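Local coordinates for protein intradiol ring-cleavage dioxygenase (Streptomyces sp. SirexAA-E, PDB 4ILV) that probably catalyses iron(III)-dependent intradiol ring cleavage of catechol-type aromatics, as a secreted dioxygenase fused to a carbohydrate-binding module, at residues Pro51-Ser59 against Ser113-Pro121. Numbering follows the deposited sequence.
Sequences PRTSLVTSS and SFTLRTIVP
Arg117 O receives Leu55 N at 2.8 Å, in a bond that is almost straight (176° at the hydrogen), and Ser54 CA adds a CA-H...O contact to the same oxygen. The return bond runs from Arg117 N to Thr53 O at 2.9 Å. Because Arg117 N and O bond to the residues before and after Ser54, the pair forms a single parallel beta bridge, and the 38° between the segment directions agrees. Beside it, Leu55 CG meets Leu116 CD1 at 3.9 Å, and Leu55 CD1 lies 3.8 Å from Thr118 OG1, a hydroxyl hydrogen-bonded to Gln88 OE1. Shortening Leu55 to an alanine is likely to strip Leu116 CD1 and Thr118 of the isobutyl group that covers them, leaving a gap beside the bridge. Val56 CG1 rests on the backbone at Thr118 CA (3.6 Å), while CG2 lies over one guanidinium face of Arg117, 3.7 Å from NE. With CG anti to the backbone N (chi1 -176°) and the chain extended to NE, Arg117 passes Ser54 OG, which stands 3.6 Å from CD. Backbone bonds thus fix the loop, through one bridge and no continuous strand pairing, along 113-119, an outermost strand of the mixed four-stranded sheet, at the edge not paired with 64-72.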
loop_
_atom_site.group_PDB
_atom_site.type_symbol
_atom_site.label_atom_id
_atom_site.label_comp_id
_atom_site.label_asym_id
_atom_site.label_seq_id
_atom_site.Cartn_x
_atom_site.Cartn_y
_atom_site.Cartn_z
ATOM N N PRO A 51 -8.188 -2.853 -12.431
ATOM C CA PRO A 51 -8.820 -2.031 -11.391
ATOM C C PRO A 51 -9.601 -2.888 -10.389
ATOM O O PRO A 51 -10.543 -3.599 -10.776
ATOM C CB PRO A 51 -9.768 -1.133 -12.188
ATOM C CG PRO A 51 -10.116 -1.965 -13.411
ATOM C CD PRO A 51 -8.912 -2.813 -13.713
ATOM N N ARG A 52 -9.198 -2.825 -9.123
ATOM C CA ARG A 52 -9.914 -3.485 -8.031
ATOM C C ARG A 52 -9.423 -3.002 -6.672
ATOM O O ARG A 52 -8.233 -2.767 -6.487
ATOM C CB ARG A 52 -9.742 -5.012 -8.112
ATOM C CG ARG A 52 -8.298 -5.487 -8.207
ATOM C CD ARG A 52 -8.240 -7.025 -8.431
ATOM N NE ARG A 52 -6.910 -7.479 -8.856
ATOM C CZ ARG A 52 -6.671 -8.648 -9.463
ATOM N NH1 ARG A 52 -5.436 -8.981 -9.829
ATOM N NH2 ARG A 52 -7.669 -9.482 -9.739
ATOM N N THR A 53 -10.327 -2.912 -5.700
ATOM C CA THR A 53 -9.931 -2.524 -4.345
ATOM C C THR A 53 -9.717 -3.762 -3.486
ATOM O O THR A 53 -9.105 -3.688 -2.424
ATOM C CB THR A 53 -10.995 -1.690 -3.672
ATOM O OG1 THR A 53 -12.214 -2.435 -3.664
ATOM C CG2 THR A 53 -11.198 -0.370 -4.422
ATOM N N SER A 54 -10.236 -4.904 -3.949
ATOM C CA SER A 54 -10.070 -6.148 -3.211
ATOM C C SER A 54 -9.131 -7.105 -3.943
ATOM O O SER A 54 -9.339 -7.401 -5.116
ATOM C CB SER A 54 -11.426 -6.809 -2.978
ATOM O OG SER A 54 -11.276 -8.041 -2.295
ATOM N N LEU A 55 -8.112 -7.601 -3.248
ATOM C CA LEU A 55 -7.138 -8.494 -3.867
ATOM C C LEU A 55 -7.365 -9.935 -3.449
ATOM O O LEU A 55 -6.652 -10.826 -3.893
ATOM C CB LEU A 55 -5.718 -8.103 -3.448
ATOM C CG LEU A 55 -5.300 -6.658 -3.726
ATOM C CD1 LEU A 55 -3.856 -6.444 -3.318
ATOM C CD2 LEU A 55 -5.512 -6.295 -5.205
ATOM N N VAL A 56 -8.332 -10.164 -2.567
ATOM C CA VAL A 56 -8.494 -11.482 -1.965
ATOM C C VAL A 56 -9.943 -11.906 -1.890
ATOM O O VAL A 56 -10.846 -11.098 -2.087
ATOM C CB VAL A 56 -7.935 -11.525 -0.538
ATOM C CG1 VAL A 56 -6.474 -11.096 -0.528
ATOM C CG2 VAL A 56 -8.760 -10.623 0.391
ATOM N N THR A 57 -10.155 -13.186 -1.605
ATOM C CA THR A 57 -11.479 -13.686 -1.267
ATOM C C THR A 57 -11.405 -14.349 0.110
ATOM O O THR A 57 -10.357 -14.337 0.765
ATOM C CB THR A 57 -11.994 -14.719 -2.293
ATOM O OG1 THR A 57 -11.464 -16.006 -1.981
ATOM C CG2 THR A 57 -11.591 -14.337 -3.707
ATOM N N SER A 58 -12.521 -14.921 0.544
ATOM C CA SER A 58 -12.572 -15.680 1.787
ATOM C C SER A 58 -11.675 -16.914 1.704
ATOM O O SER A 58 -11.156 -17.387 2.713
ATOM C CB SER A 58 -14.012 -16.100 2.072
ATOM O OG SER A 58 -14.887 -15.003 1.882
ATOM N N SER A 59 -11.496 -17.422 0.488
ATOM C CA SER A 59 -10.680 -18.606 0.230
ATOM C C SER A 59 -9.171 -18.321 0.059
ATOM O O SER A 59 -8.359 -19.240 0.007
ATOM C CB SER A 59 -11.212 -19.308 -1.000
ATOM O OG SER A 59 -11.430 -18.352 -2.017
ATOM N N SER A 113 -10.874 9.276 -0.134
ATOM C CA SER A 113 -10.571 8.054 0.607
ATOM C C SER A 113 -10.114 6.920 -0.290
ATOM O O SER A 113 -10.393 6.932 -1.481
ATOM C CB SER A 113 -11.792 7.579 1.398
ATOM O OG SER A 113 -12.824 7.187 0.515
ATOM N N PHE A 114 -9.420 5.944 0.295
ATOM C CA PHE A 114 -9.153 4.668 -0.389
ATOM C C PHE A 114 -9.362 3.503 0.575
ATOM O O PHE A 114 -9.350 3.699 1.795
ATOM C CB PHE A 114 -7.720 4.608 -0.912
ATOM C CG PHE A 114 -6.690 4.471 0.180
ATOM C CD1 PHE A 114 -6.182 3.221 0.527
ATOM C CD2 PHE A 114 -6.227 5.593 0.857
ATOM C CE1 PHE A 114 -5.247 3.087 1.548
ATOM C CE2 PHE A 114 -5.280 5.473 1.880
ATOM C CZ PHE A 114 -4.784 4.217 2.218
ATOM N N THR A 115 -9.546 2.306 0.012
ATOM C CA THR A 115 -9.601 1.074 0.785
ATOM C C THR A 115 -8.955 -0.057 0.010
ATOM O O THR A 115 -9.149 -0.176 -1.199
ATOM C CB THR A 115 -11.037 0.636 1.085
ATOM O OG1 THR A 115 -11.839 1.781 1.377
ATOM C CG2 THR A 115 -11.045 -0.294 2.268
ATOM N N LEU A 116 -8.207 -0.895 0.717
ATOM C CA LEU A 116 -7.562 -2.051 0.094
ATOM C C LEU A 116 -7.823 -3.274 0.940
ATOM O O LEU A 116 -7.385 -3.336 2.087
ATOM C CB LEU A 116 -6.060 -1.846 -0.002
ATOM C CG LEU A 116 -5.314 -3.028 -0.646
ATOM C CD1 LEU A 116 -5.602 -3.088 -2.125
ATOM C CD2 LEU A 116 -3.835 -2.889 -0.406
ATOM N N ARG A 117 -8.561 -4.236 0.393
ATOM C CA ARG A 117 -8.785 -5.488 1.107
ATOM C C ARG A 117 -7.787 -6.526 0.619
ATOM O O ARG A 117 -7.753 -6.842 -0.573
ATOM C CB ARG A 117 -10.199 -6.006 0.895
ATOM C CG ARG A 117 -10.474 -7.256 1.723
ATOM C CD ARG A 117 -11.753 -7.947 1.291
ATOM N NE ARG A 117 -11.898 -9.262 1.914
ATOM C CZ ARG A 117 -12.741 -10.194 1.480
ATOM N NH1 ARG A 117 -13.503 -9.950 0.420
ATOM N NH2 ARG A 117 -12.818 -11.371 2.096
ATOM N N THR A 118 -6.991 -7.073 1.532
ATOM C CA THR A 118 -5.886 -7.937 1.113
ATOM C C THR A 118 -5.573 -8.933 2.229
ATOM O O THR A 118 -6.419 -9.174 3.083
ATOM C CB THR A 118 -4.651 -7.062 0.707
ATOM O OG1 THR A 118 -3.613 -7.881 0.162
ATOM C CG2 THR A 118 -4.111 -6.241 1.899
ATOM N N ILE A 119 -4.395 -9.554 2.212
ATOM C CA ILE A 119 -3.944 -10.309 3.390
ATOM C C ILE A 119 -2.588 -9.765 3.801
ATOM O O ILE A 119 -1.949 -9.058 3.029
ATOM C CB ILE A 119 -3.901 -11.878 3.177
ATOM C CG1 ILE A 119 -3.274 -12.255 1.839
ATOM C CG2 ILE A 119 -5.316 -12.453 3.199
ATOM C CD1 ILE A 119 -1.757 -12.137 1.776
ATOM N N VAL A 120 -2.149 -10.082 5.008
ATOM C CA VAL A 120 -0.865 -9.580 5.474
ATOM C C VAL A 120 0.206 -10.212 4.597
ATOM O O VAL A 120 0.267 -11.434 4.499
ATOM C CB VAL A 120 -0.651 -9.954 6.950
ATOM C CG1 VAL A 120 0.721 -9.521 7.430
ATOM C CG2 VAL A 120 -1.754 -9.316 7.827
ATOM N N PRO A 121 1.029 -9.389 3.917
ATOM C CA PRO A 121 2.053 -10.009 3.062
ATOM C C PRO A 121 3.077 -10.799 3.875
ATOM O O PRO A 121 3.414 -10.425 5.001
ATOM C CB PRO A 121 2.722 -8.821 2.375
ATOM C CG PRO A 121 2.452 -7.624 3.311
ATOM C CD PRO A 121 1.095 -7.917 3.913
#